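Local atomic coordinates of SusD superfamily protein (Bacteroides vulgatus ATCC 8482, PDB entry 3JQ0), a protein that probably binds nutrients, most likely sugars, at the outer membrane of this gut bacterium. Residues L22-S27 / F245-G250; D39-N44 / T296-R301; M110-Y115 / E154-D159; N165-D170 / W180-T185; K241-T246 / I361-D366. One frame throughout, in Å; residues are numbered along the deposited sequence.

In the fold
All five contacts are buried, yet their chemistry follows their place in the fold. Contacts 1 and 5 lie deepest, their centres about 12 and 11 Å from that of the chain, and share strand 243-247: contact 5 pairs it with strand 359-363 by backbone bonds, whereas contact 1 sets its far end against helix 9-25. Contacts 3 and 4 both use helix 149-167 and lie farther out; a buried salt bridge marks the first, an aromatic ring on a peptide the second. W180 of contact 4 packs on F245, joining this helical region to the strands. Contact 2 stands apart, centred about 24 Å from contact 1, and combines loose strand pairing, waters and an ion pair, with exposed N44 at its margin.

Contact 1: L22-S27 / F245-G250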
# COMPACT_ATOMS: atom_id res chain seq x y z
N LEU A 22 -12.94 9.97 6.27
CA LEU A 22 -13.02 10.05 4.82
C LEU A 22 -11.84 9.37 4.14
O LEU A 22 -11.99 8.66 3.14
CB LEU A 22 -13.14 11.48 4.35
CG LEU A 22 -14.45 12.23 4.67
CD1 LEU A 22 -14.30 13.71 4.32
CD2 LEU A 22 -15.65 11.57 3.93
N LEU A 23 -10.66 9.55 4.70
CA LEU A 23 -9.48 8.91 4.15
C LEU A 23 -9.61 7.39 4.26
O LEU A 23 -9.28 6.65 3.34
CB LEU A 23 -8.25 9.39 4.88
CG LEU A 23 -6.96 9.34 4.24
CD1 LEU A 23 -7.00 10.23 3.03
CD2 LEU A 23 -5.92 9.90 5.23
N ARG A 24 -10.11 6.92 5.42
CA ARG A 24 -10.30 5.51 5.63
C ARG A 24 -11.23 4.86 4.57
O ARG A 24 -11.00 3.74 4.09
CB ARG A 24 -10.86 5.24 7.02
CG ARG A 24 -11.33 3.83 7.25
CD ARG A 24 -11.65 3.57 8.70
NE ARG A 24 -12.82 4.33 9.12
CZ ARG A 24 -13.12 4.60 10.37
NH1 ARG A 24 -12.43 4.14 11.39
NH2 ARG A 24 -14.20 5.34 10.61
N GLU A 25 -12.25 5.60 4.16
CA GLU A 25 -13.13 5.07 3.12
C GLU A 25 -12.41 4.79 1.83
O GLU A 25 -12.88 3.96 1.04
CB GLU A 25 -14.28 6.03 2.82
CG GLU A 25 -15.21 6.30 3.98
CD GLU A 25 -16.39 7.10 3.55
OE1 GLU A 25 -16.22 8.23 3.01
OE2 GLU A 25 -17.53 6.61 3.65
N LYS A 26 -11.30 5.47 1.57
CA LYS A 26 -10.50 5.29 0.36
C LYS A 26 -9.40 4.24 0.46
O LYS A 26 -8.66 4.06 -0.48
CB LYS A 26 -9.91 6.62 -0.10
CG LYS A 26 -10.94 7.40 -0.99
CD LYS A 26 -12.36 7.34 -0.61
CE LYS A 26 -13.33 7.93 -1.58
NZ LYS A 26 -14.67 8.13 -0.99
N SER A 27 -9.35 3.53 1.58
CA SER A 27 -8.34 2.46 1.80
C SER A 27 -8.29 1.51 0.63
O SER A 27 -7.20 1.18 0.13
CB SER A 27 -8.81 1.60 3.03
OG SER A 27 -8.73 2.20 4.24
N PHE A 245 1.82 5.40 10.00
CA PHE A 245 0.44 5.84 9.76
C PHE A 245 -0.33 4.60 9.37
O PHE A 245 0.06 3.87 8.47
CB PHE A 245 0.35 6.92 8.69
CG PHE A 245 -1.06 7.36 8.41
CD1 PHE A 245 -1.92 7.75 9.46
CD2 PHE A 245 -1.58 7.41 7.13
CE1 PHE A 245 -3.22 8.13 9.21
CE2 PHE A 245 -2.87 7.80 6.89
CZ PHE A 245 -3.69 8.17 7.92
N THR A 246 -1.38 4.33 10.12
CA THR A 246 -2.19 3.14 9.93
C THR A 246 -3.67 3.51 10.00
O THR A 246 -4.06 4.34 10.81
CB THR A 246 -1.79 2.07 11.00
OG1 THR A 246 -2.48 0.86 10.72
CG2 THR A 246 -2.04 2.53 12.45
N ILE A 247 -4.45 2.92 9.11
CA ILE A 247 -5.89 3.18 9.05
C ILE A 247 -6.58 2.32 10.11
O ILE A 247 -6.52 1.09 10.07
CB ILE A 247 -6.49 2.85 7.69
CG1 ILE A 247 -5.86 3.64 6.57
CG2 ILE A 247 -8.01 3.01 7.69
CD1 ILE A 247 -5.97 5.07 6.65
N HIS A 248 -7.21 2.96 11.10
CA HIS A 248 -7.96 2.27 12.14
C HIS A 248 -9.28 1.72 11.62
O HIS A 248 -10.11 2.48 11.19
CB HIS A 248 -8.23 3.19 13.31
CG HIS A 248 -9.08 2.52 14.37
ND1 HIS A 248 -8.63 1.51 15.20
CD2 HIS A 248 -10.40 2.60 14.58
CE1 HIS A 248 -9.62 1.13 15.99
NE2 HIS A 248 -10.71 1.73 15.60
N ASN A 249 -9.41 0.39 11.66
CA ASN A 249 -10.68 -0.28 11.43
C ASN A 249 -11.09 -0.95 12.75
O ASN A 249 -10.28 -1.09 13.67
CB ASN A 249 -10.57 -1.29 10.29
CG ASN A 249 -10.07 -0.65 9.02
OD1 ASN A 249 -10.72 0.25 8.47
ND2 ASN A 249 -8.91 -1.10 8.53
N GLY A 250 -12.35 -1.32 12.86
CA GLY A 250 -12.75 -1.96 14.10
C GLY A 250 -14.21 -2.27 14.15
O GLY A 250 -15.01 -1.78 13.38
O HOH W 1 -9.74 0.08 5.86
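S27 OG is gripped twice: it donates to R24 O at 2.7 Å, in the carbonyl plane and on a lone pair, and it accepts from a water. That water also donates to N249 OD1, 2.8 Å away, and so bridges S27, the first residue of helix 27-34 just past the end of helix 9-25, in the helical part of this SusD-family fold, to the loop that follows strand 243-247. A direct bond accompanies the bridge. R24 NH1 donates to H248 O over 2.9 Å, almost straight at 172°, with the oxygen in the guanidinium plane. CG anti to the backbone N (chi1 170°) and a bend at chi3 carry the guanidinium to this carbonyl. On the way R24 CG passes 3.4 Å from I247 CG2, a methyl that S27 OG also touches. The side chains of H248 and N249 have further partners in E253 and the carbonyl of D357. Beside this polar part, L23 CD2 reaches the edge of the F245 ring, near its plane and 3.9 Å from F245 CZ.

Contact 2: D39-N44 / T296-R301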
# COMPACT_ATOMS: atom_id res chain seq x y z
N ASP A 39 2.15 -7.51 -11.18
CA ASP A 39 2.34 -8.89 -11.59
C ASP A 39 1.87 -9.92 -10.56
O ASP A 39 1.97 -11.14 -10.81
CB ASP A 39 3.81 -9.15 -11.96
CG ASP A 39 4.83 -8.65 -10.95
OD1 ASP A 39 4.48 -7.95 -9.96
OD2 ASP A 39 6.04 -8.96 -11.19
N ILE A 40 1.27 -9.51 -9.44
CA ILE A 40 0.87 -10.47 -8.42
C ILE A 40 -0.34 -11.32 -8.82
O ILE A 40 -0.40 -12.51 -8.50
CB ILE A 40 0.65 -9.75 -7.07
CG1 ILE A 40 1.96 -9.20 -6.51
CG2 ILE A 40 -0.07 -10.67 -6.06
CD1 ILE A 40 1.78 -8.15 -5.43
N TYR A 41 -1.30 -10.67 -9.47
CA TYR A 41 -2.59 -11.27 -9.78
C TYR A 41 -2.71 -11.59 -11.26
O TYR A 41 -1.79 -11.36 -12.02
CB TYR A 41 -3.77 -10.35 -9.34
CG TYR A 41 -3.64 -9.84 -7.94
CD1 TYR A 41 -4.12 -10.54 -6.86
CD2 TYR A 41 -2.98 -8.65 -7.68
CE1 TYR A 41 -3.95 -10.08 -5.57
CE2 TYR A 41 -2.79 -8.17 -6.41
CZ TYR A 41 -3.28 -8.91 -5.31
OH TYR A 41 -3.14 -8.48 -4.02
N GLY A 42 -3.86 -12.14 -11.66
CA GLY A 42 -4.16 -12.38 -13.06
C GLY A 42 -4.67 -13.77 -13.36
O GLY A 42 -5.26 -13.98 -14.42
N ASP A 43 -4.48 -14.74 -12.44
CA ASP A 43 -5.12 -16.03 -12.62
C ASP A 43 -6.63 -15.90 -12.36
O ASP A 43 -7.10 -14.99 -11.65
CB ASP A 43 -4.49 -17.11 -11.74
CG ASP A 43 -3.21 -17.72 -12.29
OD1 ASP A 43 -2.81 -17.32 -13.40
OD2 ASP A 43 -2.65 -18.61 -11.59
N ASN A 44 -7.40 -16.83 -12.89
CA ASN A 44 -8.80 -16.91 -12.53
C ASN A 44 -8.92 -17.29 -11.05
O ASN A 44 -8.16 -18.14 -10.56
CB ASN A 44 -9.55 -17.96 -13.35
CG ASN A 44 -9.82 -17.54 -14.76
OD1 ASN A 44 -9.54 -16.41 -15.16
ND2 ASN A 44 -10.47 -18.40 -15.51
N THR A 296 -13.48 -14.09 -3.79
CA THR A 296 -12.22 -13.77 -4.44
C THR A 296 -12.47 -13.37 -5.88
O THR A 296 -12.94 -14.20 -6.70
CB THR A 296 -11.25 -14.97 -4.39
OG1 THR A 296 -11.06 -15.32 -3.03
CG2 THR A 296 -9.93 -14.69 -5.04
N GLN A 297 -12.15 -12.11 -6.21
CA GLN A 297 -12.15 -11.65 -7.60
C GLN A 297 -10.78 -11.25 -8.16
O GLN A 297 -10.64 -11.10 -9.36
CB GLN A 297 -13.13 -10.46 -7.76
CG GLN A 297 -14.57 -10.84 -7.54
CD GLN A 297 -15.54 -9.75 -7.78
OE1 GLN A 297 -15.15 -8.57 -7.87
NE2 GLN A 297 -16.83 -10.10 -7.83
N LEU A 298 -9.77 -11.14 -7.27
CA LEU A 298 -8.38 -10.92 -7.62
C LEU A 298 -7.61 -12.10 -7.05
O LEU A 298 -7.67 -12.32 -5.83
CB LEU A 298 -7.84 -9.61 -7.04
CG LEU A 298 -8.17 -8.31 -7.78
CD1 LEU A 298 -7.77 -7.11 -6.93
CD2 LEU A 298 -7.51 -8.30 -9.20
N GLN A 299 -6.96 -12.89 -7.91
CA GLN A 299 -6.32 -14.15 -7.53
C GLN A 299 -4.82 -14.04 -7.73
O GLN A 299 -4.34 -13.91 -8.87
CB GLN A 299 -6.91 -15.26 -8.40
CG GLN A 299 -6.22 -16.60 -8.25
CD GLN A 299 -6.33 -17.19 -6.88
OE1 GLN A 299 -7.45 -17.48 -6.42
NE2 GLN A 299 -5.20 -17.42 -6.21
N VAL A 300 -4.07 -14.19 -6.64
CA VAL A 300 -2.63 -14.30 -6.71
C VAL A 300 -2.29 -15.43 -7.68
O VAL A 300 -2.85 -16.53 -7.59
CB VAL A 300 -2.02 -14.54 -5.32
CG1 VAL A 300 -0.51 -14.89 -5.39
CG2 VAL A 300 -2.30 -13.36 -4.37
N ARG A 301 -1.33 -15.20 -8.57
CA ARG A 301 -0.92 -16.21 -9.56
C ARG A 301 -0.53 -17.48 -8.80
O ARG A 301 0.28 -17.45 -7.86
CB ARG A 301 0.29 -15.71 -10.34
CG ARG A 301 -0.02 -14.57 -11.29
CD ARG A 301 -0.78 -15.03 -12.54
NE ARG A 301 -0.86 -14.00 -13.57
CZ ARG A 301 -1.38 -14.20 -14.78
NH1 ARG A 301 -1.94 -15.34 -15.08
NH2 ARG A 301 -1.37 -13.22 -15.68
O HOH W 2 -0.67 -10.42 -14.28
O HOH W 3 -6.63 -12.38 -10.76
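A loosely bonded antiparallel pairing of two short strands, 41-43 and 299-300, brings I40 and Y41 against V300 and R301. R301 N donates to I40 O at 2.8 Å, whereas the bond from G42 N to Q299 O is weak. A water lies between the strands here, accepting from G42 N and Q299 N and donating to D43 O. In the conformer described here, the R301 side chain bends at chi2 (-74°) and lays its guanidinium against the backbone, G42 C lying 3.5 Å above its plane and over its centre. G42 has positive phi, and its backbone angles by themselves call for glycine. R301 NH1 forms a salt bridge with D43 OD1 at 2.7 Å, the carboxylate standing nearly upright on the guanidinium (85°). Within the SusD fold this pairing ties the chain just after helix 27-34 to a segment some 250 residues later. An alanine in place of D43 would probably leave R301 NH1 without its mate and R302, which pairs with OD2, without its carboxylate. On the apolar flank I40 CG2 covers one face of the Y41 ring, Y41 CD1 lies 3.8 Å from L298 CB, and Y41 CE1 touches V300 CG2; the ring's hydroxyl bonds to E35.

Contact 3: M110-Y115 / E154-D159; sequences MRAYLY and EQIKKD
The carboxylate of D159 is met at OD2 from opposite faces of its plane, by R111 NE on one and by Q155 NE2 on the other, while D159 OD1 meets the guanidinium of R111 at its edge. R111 thus grips side-on with two nitrogens: NH2 donates to D159 OD1 at 2.8 Å, nearly straight at 175°, and NE to D159 OD2 at 2.9 Å. The bend at chi3 (73°) turns the arginine's end into this pose. Q155 NE2, one turn before D159, adds a longer bond of 3.2 Å to D159 OD2. Helices 97-122 and 149-167 run nearly antiparallel here, the axes of their segments 110-115 and 154-159 coming within 8.5 Å at 156°, consistent with the TPR-related helical region of SusD proteins. A112, small and facing the other helix, fits this close approach, its CB 3.8 Å from I156 O. Farther along, I156 CG1 packs 3.7 Å from Y115 CB, and I156 CD1 reaches Y115 O. R111 NH1 has its own partner in N83 OD1 of helix 75-91.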
# COMPACT_ATOMS: atom_id res chain seq x y z
N MSE A 110 -2.34 15.53 4.61
CA MSE A 110 -3.36 14.72 3.94
C MSE A 110 -3.68 15.25 2.55
O MSE A 110 -3.93 14.45 1.62
CB MSE A 110 -4.62 14.61 4.78
CG MSE A 110 -4.50 13.77 6.05
SE MSE A 110 -6.18 13.53 6.98
CE MSE A 110 -6.33 15.31 7.73
N ARG A 111 -3.69 16.58 2.38
CA ARG A 111 -3.95 17.12 1.06
C ARG A 111 -2.87 16.68 0.06
O ARG A 111 -3.16 16.21 -1.05
CB ARG A 111 -4.10 18.65 1.09
CG ARG A 111 -4.49 19.22 -0.26
CD ARG A 111 -5.02 20.62 -0.20
NE ARG A 111 -3.97 21.58 0.06
CZ ARG A 111 -4.20 22.88 0.22
NH1 ARG A 111 -5.43 23.32 0.29
NH2 ARG A 111 -3.20 23.70 0.35
N ALA A 112 -1.62 16.82 0.46
CA ALA A 112 -0.48 16.40 -0.38
C ALA A 112 -0.58 14.90 -0.68
O ALA A 112 -0.29 14.47 -1.80
CB ALA A 112 0.82 16.74 0.32
N TYR A 113 -0.95 14.11 0.32
CA TYR A 113 -1.04 12.66 0.17
C TYR A 113 -2.04 12.27 -0.92
O TYR A 113 -1.77 11.44 -1.80
CB TYR A 113 -1.45 12.07 1.54
CG TYR A 113 -1.60 10.57 1.50
CD1 TYR A 113 -0.49 9.72 1.52
CD2 TYR A 113 -2.86 9.99 1.42
CE1 TYR A 113 -0.65 8.32 1.43
CE2 TYR A 113 -3.01 8.62 1.37
CZ TYR A 113 -1.94 7.80 1.33
OH TYR A 113 -2.10 6.43 1.18
N LEU A 114 -3.21 12.89 -0.91
CA LEU A 114 -4.22 12.62 -1.91
C LEU A 114 -3.76 13.09 -3.29
O LEU A 114 -3.90 12.35 -4.27
CB LEU A 114 -5.57 13.22 -1.52
CG LEU A 114 -6.22 12.64 -0.28
CD1 LEU A 114 -7.48 13.39 0.09
CD2 LEU A 114 -6.55 11.13 -0.46
N TYR A 115 -3.22 14.30 -3.37
CA TYR A 115 -2.73 14.77 -4.64
C TYR A 115 -1.61 13.90 -5.20
O TYR A 115 -1.47 13.80 -6.44
CB TYR A 115 -2.32 16.24 -4.61
CG TYR A 115 -3.53 17.17 -4.82
CD1 TYR A 115 -4.14 17.28 -6.04
CD2 TYR A 115 -4.06 17.90 -3.76
CE1 TYR A 115 -5.25 18.08 -6.22
CE2 TYR A 115 -5.13 18.75 -3.93
CZ TYR A 115 -5.73 18.84 -5.16
OH TYR A 115 -6.86 19.63 -5.40
N GLU A 154 4.51 20.57 -7.82
CA GLU A 154 4.88 21.78 -7.08
C GLU A 154 3.91 22.05 -5.91
O GLU A 154 4.34 22.42 -4.83
CB GLU A 154 4.92 23.03 -7.99
CG GLU A 154 6.03 23.12 -9.08
CD GLU A 154 5.64 24.11 -10.25
OE1 GLU A 154 4.78 25.00 -10.06
OE2 GLU A 154 6.20 24.00 -11.35
N GLN A 155 2.61 21.83 -6.13
CA GLN A 155 1.64 22.01 -5.06
C GLN A 155 1.82 20.95 -3.96
O GLN A 155 1.74 21.29 -2.76
CB GLN A 155 0.21 21.96 -5.63
CG GLN A 155 -0.84 22.17 -4.54
CD GLN A 155 -0.78 23.54 -3.90
OE1 GLN A 155 -0.51 24.53 -4.58
NE2 GLN A 155 -1.01 23.61 -2.58
N ILE A 156 2.07 19.71 -4.34
CA ILE A 156 2.35 18.67 -3.37
C ILE A 156 3.53 19.11 -2.48
O ILE A 156 3.47 18.99 -1.24
CB ILE A 156 2.61 17.31 -4.07
CG1 ILE A 156 1.33 16.77 -4.67
CG2 ILE A 156 3.29 16.30 -3.16
CD1 ILE A 156 1.54 15.69 -5.72
N LYS A 157 4.60 19.58 -3.11
CA LYS A 157 5.79 20.01 -2.38
C LYS A 157 5.50 21.20 -1.46
O LYS A 157 6.02 21.30 -0.36
CB LYS A 157 6.94 20.28 -3.31
CG LYS A 157 7.51 19.01 -3.90
CD LYS A 157 8.56 19.27 -4.94
CE LYS A 157 9.18 17.97 -5.44
NZ LYS A 157 10.14 18.30 -6.55
N LYS A 158 4.66 22.13 -1.93
CA LYS A 158 4.28 23.27 -1.12
C LYS A 158 3.50 22.84 0.12
O LYS A 158 3.72 23.35 1.22
CB LYS A 158 3.48 24.25 -1.99
CG LYS A 158 3.10 25.58 -1.33
CD LYS A 158 2.27 26.43 -2.27
CE LYS A 158 1.81 27.72 -1.58
NZ LYS A 158 0.77 28.48 -2.30
N ASP A 159 2.58 21.89 -0.07
CA ASP A 159 1.80 21.38 1.06
C ASP A 159 2.66 20.56 2.02
O ASP A 159 2.44 20.61 3.22
CB ASP A 159 0.62 20.60 0.52
CG ASP A 159 -0.49 21.50 0.00
OD1 ASP A 159 -0.58 22.66 0.45
OD2 ASP A 159 -1.32 20.99 -0.82

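Contact 4: N165-D170 / W180-T185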
# COMPACT_ATOMS: atom_id res chain seq x y z
N ASN A 165 6.45 22.31 8.39
CA ASN A 165 6.67 23.53 9.16
C ASN A 165 5.70 23.68 10.30
O ASN A 165 6.06 24.11 11.39
CB ASN A 165 6.59 24.74 8.24
CG ASN A 165 7.79 24.92 7.36
OD1 ASN A 165 8.80 24.21 7.52
ND2 ASN A 165 7.69 25.84 6.39
N ALA A 166 4.44 23.29 10.08
CA ALA A 166 3.42 23.33 11.15
C ALA A 166 3.77 22.33 12.27
O ALA A 166 3.67 22.67 13.44
CB ALA A 166 2.04 23.04 10.58
N PHE A 167 4.15 21.10 11.93
CA PHE A 167 4.49 20.13 12.97
C PHE A 167 5.78 20.55 13.69
O PHE A 167 5.91 20.26 14.90
CB PHE A 167 4.70 18.76 12.35
CG PHE A 167 3.44 18.01 11.96
CD1 PHE A 167 2.44 17.76 12.87
CD2 PHE A 167 3.32 17.48 10.69
CE1 PHE A 167 1.34 16.99 12.52
CE2 PHE A 167 2.22 16.72 10.35
CZ PHE A 167 1.24 16.46 11.28
N GLY A 168 6.73 21.10 12.96
CA GLY A 168 8.02 21.38 13.56
C GLY A 168 8.72 20.11 14.04
O GLY A 168 8.62 19.04 13.45
N SER A 169 9.31 20.33 15.20
CA SER A 169 10.01 19.33 15.91
C SER A 169 9.11 18.38 16.70
O SER A 169 9.60 17.51 17.39
CB SER A 169 11.03 19.97 16.85
OG SER A 169 10.45 20.93 17.70
N ASP A 170 7.78 18.54 16.61
CA ASP A 170 6.86 17.63 17.28
C ASP A 170 6.56 16.43 16.38
O ASP A 170 5.68 16.49 15.52
CB ASP A 170 5.57 18.33 17.65
CG ASP A 170 4.58 17.45 18.38
OD1 ASP A 170 4.94 16.31 18.75
OD2 ASP A 170 3.43 17.91 18.64
N TRP A 180 -2.74 11.35 11.16
CA TRP A 180 -1.58 11.85 10.48
C TRP A 180 -0.62 12.53 11.47
O TRP A 180 -1.05 13.09 12.47
CB TRP A 180 -1.99 12.79 9.32
CG TRP A 180 -0.92 13.03 8.30
CD1 TRP A 180 0.06 14.00 8.33
CD2 TRP A 180 -0.70 12.26 7.12
NE1 TRP A 180 0.84 13.88 7.20
CE2 TRP A 180 0.42 12.82 6.45
CE3 TRP A 180 -1.36 11.18 6.53
CZ2 TRP A 180 0.93 12.32 5.27
CZ3 TRP A 180 -0.86 10.66 5.34
CH2 TRP A 180 0.27 11.24 4.72
N SER A 181 0.67 12.50 11.18
CA SER A 181 1.71 12.96 12.12
C SER A 181 2.91 13.47 11.32
O SER A 181 3.00 13.30 10.08
CB SER A 181 2.16 11.81 13.02
OG SER A 181 2.86 10.84 12.27
N ALA A 182 3.89 14.02 12.03
CA ALA A 182 5.09 14.52 11.39
C ALA A 182 5.85 13.45 10.61
O ALA A 182 6.37 13.71 9.52
CB ALA A 182 6.01 15.19 12.40
N ALA A 183 5.90 12.23 11.15
CA ALA A 183 6.62 11.17 10.49
C ALA A 183 5.87 10.73 9.23
O ALA A 183 6.50 10.31 8.27
CB ALA A 183 6.88 9.98 11.42
N ALA A 184 4.55 10.81 9.22
CA ALA A 184 3.78 10.52 8.02
C ALA A 184 4.13 11.53 6.91
O ALA A 184 4.35 11.18 5.74
CB ALA A 184 2.27 10.51 8.28
N THR A 185 4.20 12.82 7.27
CA THR A 185 4.62 13.85 6.30
C THR A 185 6.05 13.56 5.79
O THR A 185 6.29 13.72 4.59
CB THR A 185 4.52 15.25 6.88
OG1 THR A 185 3.14 15.52 6.99
CG2 THR A 185 5.18 16.29 5.97
O HOH W 4 3.83 14.47 14.86
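This is aromatic packing of F167, the last residue of helix 149-167, on the start of helix 182-199. The S181-A182 peptide lies over one face of the ring, with A182 N 3.5 Å above the plane and over its centre, and S181 C 3.4 Å from F167 CZ. A chi1 of -76°, with CG anti to the carbonyl carbon, directs the ring there, and F167 CB also touches A182 CB at 3.8 Å. At the ring's edge stand W180 CD1 and T185 OG1. W180 NE1 donates to T185 OG1 at 2.8 Å within the indole plane, and T185 OG1 also bonds to S163 OG of the helix that carries F167. An alanine at F167 would probably open a gap beneath the peptide and leave W180 CD1 and the T185 hydroxyl without this packing. Beyond the ring the chain reverses in a type II' turn from F167 to D170, with G168 at positive phi. D170 O then meets A182 CB at 3.4 Å and accepts from a water that takes the N-H of A182. Helix end, tight turn and the S181 N-cap make up a helix-loop-helix connection, consistent with the family's TPR-related architecture.

Contact 5: K241-T246 / I361-D366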
# COMPACT_ATOMS: atom_id res chain seq x y z
N LYS A 241 4.94 -0.32 17.25
CA LYS A 241 5.98 0.67 16.92
C LYS A 241 6.38 0.67 15.47
O LYS A 241 7.05 1.60 15.02
CB LYS A 241 7.25 0.41 17.74
CG LYS A 241 7.85 -0.98 17.49
N GLU A 242 5.97 -0.34 14.70
CA GLU A 242 6.23 -0.31 13.29
C GLU A 242 5.31 0.64 12.55
O GLU A 242 5.62 1.07 11.43
CB GLU A 242 6.18 -1.70 12.73
CG GLU A 242 6.61 -1.72 11.26
CD GLU A 242 7.30 -2.90 10.76
OE1 GLU A 242 7.66 -3.73 11.61
OE2 GLU A 242 7.53 -2.96 9.52
N MSE A 243 4.16 0.95 13.11
CA MSE A 243 3.20 1.80 12.45
C MSE A 243 3.56 3.27 12.52
O MSE A 243 3.70 3.85 13.60
CB MSE A 243 1.82 1.59 13.05
CG MSE A 243 1.32 0.16 12.98
SE MSE A 243 1.20 -0.46 11.14
CE MSE A 243 0.92 -2.28 11.49
N ILE A 244 3.77 3.87 11.36
CA ILE A 244 3.94 5.31 11.22
C ILE A 244 2.57 5.95 10.97
O ILE A 244 2.20 6.90 11.68
CB ILE A 244 4.94 5.65 10.07
CG1 ILE A 244 6.34 5.08 10.37
CG2 ILE A 244 4.95 7.16 9.84
CD1 ILE A 244 7.14 4.90 9.09
N PHE A 245 1.82 5.40 10.00
CA PHE A 245 0.44 5.84 9.76
C PHE A 245 -0.33 4.60 9.37
O PHE A 245 0.06 3.87 8.47
CB PHE A 245 0.35 6.92 8.69
CG PHE A 245 -1.06 7.36 8.41
CD1 PHE A 245 -1.92 7.75 9.46
CD2 PHE A 245 -1.58 7.41 7.13
CE1 PHE A 245 -3.22 8.13 9.21
CE2 PHE A 245 -2.87 7.80 6.89
CZ PHE A 245 -3.69 8.17 7.92
N THR A 246 -1.38 4.33 10.12
CA THR A 246 -2.19 3.14 9.93
C THR A 246 -3.67 3.51 10.00
O THR A 246 -4.06 4.34 10.81
CB THR A 246 -1.79 2.07 11.00
OG1 THR A 246 -2.48 0.86 10.72
CG2 THR A 246 -2.04 2.53 12.45
N ILE A 361 -0.60 2.10 6.19
CA ILE A 361 -0.24 2.98 5.07
C ILE A 361 1.26 3.12 5.01
O ILE A 361 1.90 2.88 3.97
CB ILE A 361 -0.97 4.34 5.13
CG1 ILE A 361 -2.49 4.16 5.06
CG2 ILE A 361 -0.44 5.29 4.07
CD1 ILE A 361 -2.99 3.62 3.76
N TYR A 362 1.85 3.56 6.12
CA TYR A 362 3.32 3.67 6.25
C TYR A 362 3.81 2.88 7.44
O TYR A 362 3.40 3.19 8.58
CB TYR A 362 3.77 5.12 6.37
CG TYR A 362 3.53 6.00 5.17
CD1 TYR A 362 3.91 5.59 3.88
CD2 TYR A 362 2.98 7.25 5.31
CE1 TYR A 362 3.78 6.43 2.80
CE2 TYR A 362 2.84 8.11 4.21
CZ TYR A 362 3.23 7.68 2.94
OH TYR A 362 3.10 8.57 1.89
N ARG A 363 4.69 1.92 7.17
CA ARG A 363 5.36 1.08 8.16
C ARG A 363 6.83 1.36 8.22
O ARG A 363 7.42 1.76 7.19
CB ARG A 363 5.19 -0.49 7.74
CG ARG A 363 3.84 -1.02 7.89
CD ARG A 363 3.79 -2.44 7.97
NE ARG A 363 3.97 -3.21 6.76
CZ ARG A 363 4.98 -4.03 6.53
NH1 ARG A 363 6.08 -4.07 7.26
NH2 ARG A 363 4.88 -4.85 5.49
N TYR A 364 7.48 1.05 9.34
CA TYR A 364 8.91 1.29 9.43
C TYR A 364 9.72 0.49 8.37
O TYR A 364 10.71 1.02 7.87
CB TYR A 364 9.43 1.06 10.83
CG TYR A 364 10.84 1.55 11.03
CD1 TYR A 364 11.11 2.90 10.99
CD2 TYR A 364 11.90 0.70 11.25
CE1 TYR A 364 12.40 3.37 11.16
CE2 TYR A 364 13.19 1.16 11.44
CZ TYR A 364 13.44 2.50 11.40
OH TYR A 364 14.70 3.02 11.56
N ALA A 365 9.31 -0.73 8.00
CA ALA A 365 10.05 -1.43 6.95
C ALA A 365 10.02 -0.62 5.65
O ALA A 365 10.93 -0.73 4.83
CB ALA A 365 9.52 -2.83 6.71
N ASP A 366 8.91 0.10 5.41
CA ASP A 366 8.77 0.95 4.20
C ASP A 366 9.79 2.09 4.28
O ASP A 366 10.49 2.35 3.30
CB ASP A 366 7.30 1.44 4.16
CG ASP A 366 6.86 2.07 2.86
OD1 ASP A 366 7.62 2.06 1.87
OD2 ASP A 366 5.70 2.53 2.86
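Two classic beta bulges in immediate succession mark the pairing of M243-F245 with I361-R363. Y362 O accepts from both I244 N, at 2.9 Å, and F245 N; across from it F245 O takes both Y362 N and I361 N, each at 3.0 Å. Both strands turn a corner at these bulges, and I244 CB lies 3.9 Å from Y362 CB. I361 runs alongside F245, pointing the same way, its CB 3.7 Å from F245 CD2. At the other end E242 meets the start of helix 364-377. With CG anti to the backbone N (chi1 -174°), its carboxylate reaches over so that R363 NH1 and A365 N bind OE2 from opposite faces of its plane, at 2.9 and 3.2 Å. E242 O takes the N-H of Y364, so backbone and side chain together receive amides of the helix's first turn, whose field would probably favour the negative charge. R392 pairs with OE1 of the same carboxylate, and E441 and E445 share the charge of R363. Helix 229-233 touches E242, M243 and R363 through I232, whereas I244 and Y362 pack on helix 182-199 at A183, M187 and L188, and Y113 of helix 97-122 meets I361 and Y362.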